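Local structure of terminase, large subunit (Bacillus phage spp1, 2WBN) at residues 164-169 with 188-193. The protein cuts the viral genome with its metal-dependent C-terminal nuclease domain, the part described here, and drives DNA into empty capsids as an ATP-powered motor. Numbering follows the deposited sequence.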
ATOM      1  N   ALA A 164       9.311   1.839  -2.945  1.00 43.12           N
ATOM      2  CA  ALA A 164      10.729   1.573  -2.672  1.00 42.77           C
ATOM      3  C   ALA A 164      11.347   2.601  -1.712  1.00 43.23           C
ATOM      4  O   ALA A 164      11.946   2.227  -0.724  1.00 44.40           O
ATOM      5  CB  ALA A 164      11.555   1.497  -3.991  1.00 42.77           C
ATOM      6  N   ARG A 165      11.156   3.892  -1.985  1.00 43.18           N
ATOM      7  CA  ARG A 165      11.714   4.951  -1.172  1.00 43.32           C
ATOM      8  C   ARG A 165      11.127   4.944   0.243  1.00 43.04           C
ATOM      9  O   ARG A 165      11.858   5.000   1.224  1.00 42.60           O
ATOM     10  CB  ARG A 165      11.476   6.320  -1.816  1.00 43.46           C
ATOM     11  CG  ARG A 165      12.156   7.471  -1.041  1.00 45.31           C
ATOM     12  CD  ARG A 165      11.901   8.851  -1.644  1.00 47.78           C
ATOM     13  NE  ARG A 165      10.515   8.996  -2.060  1.00 48.01           N
ATOM     14  CZ  ARG A 165       9.501   9.266  -1.257  1.00 50.78           C
ATOM     15  NH1 ARG A 165       8.284   9.335  -1.778  1.00 53.48           N
ATOM     16  NH2 ARG A 165       9.681   9.453   0.060  1.00 49.62           N
ATOM     17  N   GLU A 166       9.815   4.820   0.347  1.00 43.50           N
ATOM     18  CA  GLU A 166       9.191   4.945   1.655  1.00 44.58           C
ATOM     19  C   GLU A 166       9.560   3.766   2.538  1.00 44.60           C
ATOM     20  O   GLU A 166       9.902   3.958   3.709  1.00 45.10           O
ATOM     21  CB  GLU A 166       7.690   5.107   1.524  1.00 44.03           C
ATOM     22  CG  GLU A 166       7.295   6.430   0.925  1.00 45.33           C
ATOM     23  CD  GLU A 166       5.822   6.714   1.108  1.00 49.26           C
ATOM     24  OE1 GLU A 166       5.053   5.741   1.293  1.00 51.74           O
ATOM     25  OE2 GLU A 166       5.454   7.904   1.102  1.00 50.71           O
ATOM     26  N   PHE A 167       9.510   2.555   1.983  1.00 45.44           N
ATOM     27  CA  PHE A 167       9.818   1.371   2.776  1.00 45.18           C
ATOM     28  C   PHE A 167      11.288   1.317   3.173  1.00 45.77           C
ATOM     29  O   PHE A 167      11.602   0.955   4.315  1.00 45.69           O
ATOM     30  CB  PHE A 167       9.388   0.089   2.047  1.00 45.75           C
ATOM     31  CG  PHE A 167       7.917  -0.266   2.214  1.00 45.24           C
ATOM     32  CD1 PHE A 167       6.944   0.324   1.433  1.00 47.57           C
ATOM     33  CD2 PHE A 167       7.529  -1.240   3.126  1.00 47.88           C
ATOM     34  CE1 PHE A 167       5.611  -0.030   1.559  1.00 48.95           C
ATOM     35  CE2 PHE A 167       6.191  -1.587   3.289  1.00 47.44           C
ATOM     36  CZ  PHE A 167       5.231  -0.997   2.483  1.00 48.78           C
ATOM     37  N   GLU A 168      12.191   1.680   2.258  1.00 45.97           N
ATOM     38  CA  GLU A 168      13.605   1.748   2.599  1.00 46.21           C
ATOM     39  C   GLU A 168      13.935   2.760   3.710  1.00 46.46           C
ATOM     40  O   GLU A 168      14.777   2.491   4.573  1.00 45.45           O
ATOM     41  CB  GLU A 168      14.481   2.033   1.378  1.00 47.30           C
ATOM     42  CG  GLU A 168      15.959   2.010   1.767  1.00 49.24           C
ATOM     43  CD  GLU A 168      16.943   1.934   0.620  1.00 52.40           C
ATOM     44  OE1 GLU A 168      16.587   1.499  -0.497  1.00 52.21           O
ATOM     45  OE2 GLU A 168      18.099   2.333   0.874  1.00 51.59           O
ATOM     46  N   ASN A 169      13.256   3.905   3.705  1.00 46.03           N
ATOM     47  CA  ASN A 169      13.647   4.985   4.594  1.00 46.73           C
ATOM     48  C   ASN A 169      12.846   5.094   5.901  1.00 46.63           C
ATOM     49  O   ASN A 169      13.281   5.799   6.811  1.00 46.34           O
ATOM     50  CB  ASN A 169      13.668   6.301   3.797  1.00 47.19           C
ATOM     51  CG  ASN A 169      14.743   6.273   2.690  1.00 49.03           C
ATOM     52  OD1 ASN A 169      15.921   6.366   2.972  1.00 51.53           O
ATOM     53  ND2 ASN A 169      14.332   6.064   1.461  1.00 52.01           N
ATOM     54  N   ASP A 188       5.873  10.405   5.628  1.00 49.05           N
ATOM     55  CA  ASP A 188       6.565   9.798   4.452  1.00 48.34           C
ATOM     56  C   ASP A 188       6.220   8.289   4.394  1.00 46.97           C
ATOM     57  O   ASP A 188       7.073   7.451   4.131  1.00 47.47           O
ATOM     58  CB  ASP A 188       8.100  10.027   4.513  1.00 48.93           C
ATOM     59  CG  ASP A 188       8.508  11.515   4.479  1.00 50.75           C
ATOM     60  OD1 ASP A 188       7.704  12.380   4.069  1.00 53.91           O
ATOM     61  OD2 ASP A 188       9.648  11.828   4.897  1.00 53.36           O
ATOM     62  N   ASN A 189       4.948   7.964   4.630  1.00 46.46           N
ATOM     63  CA  ASN A 189       4.504   6.583   4.854  1.00 46.53           C
ATOM     64  C   ASN A 189       3.194   6.302   4.153  1.00 46.55           C
ATOM     65  O   ASN A 189       2.454   5.394   4.519  1.00 46.39           O
ATOM     66  CB  ASN A 189       4.322   6.331   6.356  1.00 46.75           C
ATOM     67  CG  ASN A 189       3.164   7.135   6.939  1.00 47.37           C
ATOM     68  OD1 ASN A 189       2.808   8.218   6.426  1.00 46.32           O
ATOM     69  ND2 ASN A 189       2.566   6.614   8.004  1.00 49.46           N
ATOM     70  N   HIS A 190       2.912   7.069   3.109  1.00 46.54           N
ATOM     71  CA  HIS A 190       1.598   7.023   2.471  1.00 46.50           C
ATOM     72  C   HIS A 190       1.342   5.706   1.732  1.00 45.86           C
ATOM     73  O   HIS A 190       0.214   5.162   1.772  1.00 44.58           O
ATOM     74  CB  HIS A 190       1.450   8.266   1.578  1.00 46.93           C
ATOM     75  CG  HIS A 190       2.001   9.495   2.236  1.00 48.42           C
ATOM     76  ND1 HIS A 190       1.405  10.072   3.333  1.00 47.53           N
ATOM     77  CD2 HIS A 190       3.156  10.176   2.039  1.00 50.62           C
ATOM     78  CE1 HIS A 190       2.137  11.087   3.752  1.00 49.47           C
ATOM     79  NE2 HIS A 190       3.201  11.178   2.978  1.00 47.41           N
ATOM     80  N   THR A 191       2.381   5.160   1.087  1.00 44.66           N
ATOM     81  CA  THR A 191       2.254   3.864   0.436  1.00 44.26           C
ATOM     82  C   THR A 191       2.255   2.711   1.447  1.00 44.34           C
ATOM     83  O   THR A 191       1.735   1.635   1.156  1.00 43.48           O
ATOM     84  CB  THR A 191       3.385   3.570  -0.598  1.00 44.58           C
ATOM     85  OG1 THR A 191       4.646   3.458   0.079  1.00 43.67           O
ATOM     86  CG2 THR A 191       3.451   4.657  -1.666  1.00 43.72           C
ATOM     87  N   ILE A 192       2.847   2.927   2.612  1.00 44.50           N
ATOM     88  CA  ILE A 192       2.836   1.911   3.676  1.00 44.90           C
ATOM     89  C   ILE A 192       1.421   1.803   4.250  1.00 45.18           C
ATOM     90  O   ILE A 192       0.896   0.705   4.439  1.00 46.10           O
ATOM     91  CB  ILE A 192       3.829   2.236   4.803  1.00 44.38           C
ATOM     92  CG1 ILE A 192       5.247   2.460   4.256  1.00 45.06           C
ATOM     93  CG2 ILE A 192       3.902   1.075   5.802  1.00 46.45           C
ATOM     94  CD1 ILE A 192       6.257   2.901   5.296  1.00 43.16           C
ATOM     95  N   ASP A 193       0.797   2.947   4.515  1.00 44.62           N
ATOM     96  CA  ASP A 193      -0.625   2.970   4.897  1.00 45.39           C
ATOM     97  C   ASP A 193      -1.496   2.273   3.867  1.00 44.72           C
ATOM     98  O   ASP A 193      -2.297   1.426   4.227  1.00 45.23           O
ATOM     99  CB  ASP A 193      -1.119   4.405   5.089  1.00 45.24           C
ATOM    100  CG  ASP A 193      -0.626   5.032   6.388  1.00 46.98           C
ATOM    101  OD1 ASP A 193      -0.226   4.287   7.306  1.00 46.88           O
ATOM    102  OD2 ASP A 193      -0.652   6.275   6.492  1.00 49.42           O
TER
HETATM  103  O   HOH W   1       9.633   6.737   4.503  1.00 47.35           O
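Glu166 reaches from helix 161-169 to the first turn of helix 190-198, a worked example of a carboxylate received by the N-terminus of another helix. Glu166 OE1 accepts two bonds from one residue, and the first, from Thr191 N, comes in on the syn lone pair of Glu166 OE1 at 2.7 Å. Thr191 OG1 donates to Glu166 OE1 at 2.6 Å from the anti side, 32° out of the carboxylate plane. The second oxygen, Glu166 OE2, takes a weak bond from His190 N at 3.3 Å. It also lies near His190 CD2, with the carboxylate and imidazole planes 50° apart. An extended chain beyond CG carries the carboxylate to the helix start, and Thr191 chi1 of 66° sets OG1 between its backbone N and carbonyl carbon, facing OE1.

One residue further along each helix the contact turns apolar. Ile192 CG1 sits over a face of the Phe167 ring, 3.9 Å from its centroid, in a CH-pi contact; Phe30 meets the same ring. A water donates to both Glu166 O and Asp188 O, joining the two backbones.

Farther out, Phe167 packs on Ile155 of strand 152-155 and Thr191 on Val67 of strand 64-72, so the pair of helices is seated against the RNase H-like sheet. Asn189 holds the N-cap position but makes no capping bond with its side chain; the buried Glu166 supplies acceptors to the helix start instead. The helix dipole probably stabilises its negative charge, and the bonds to His190 and Thr191 probably help to hold the turn that presents His190 and Asp193, ligands of the second catalytic manganese.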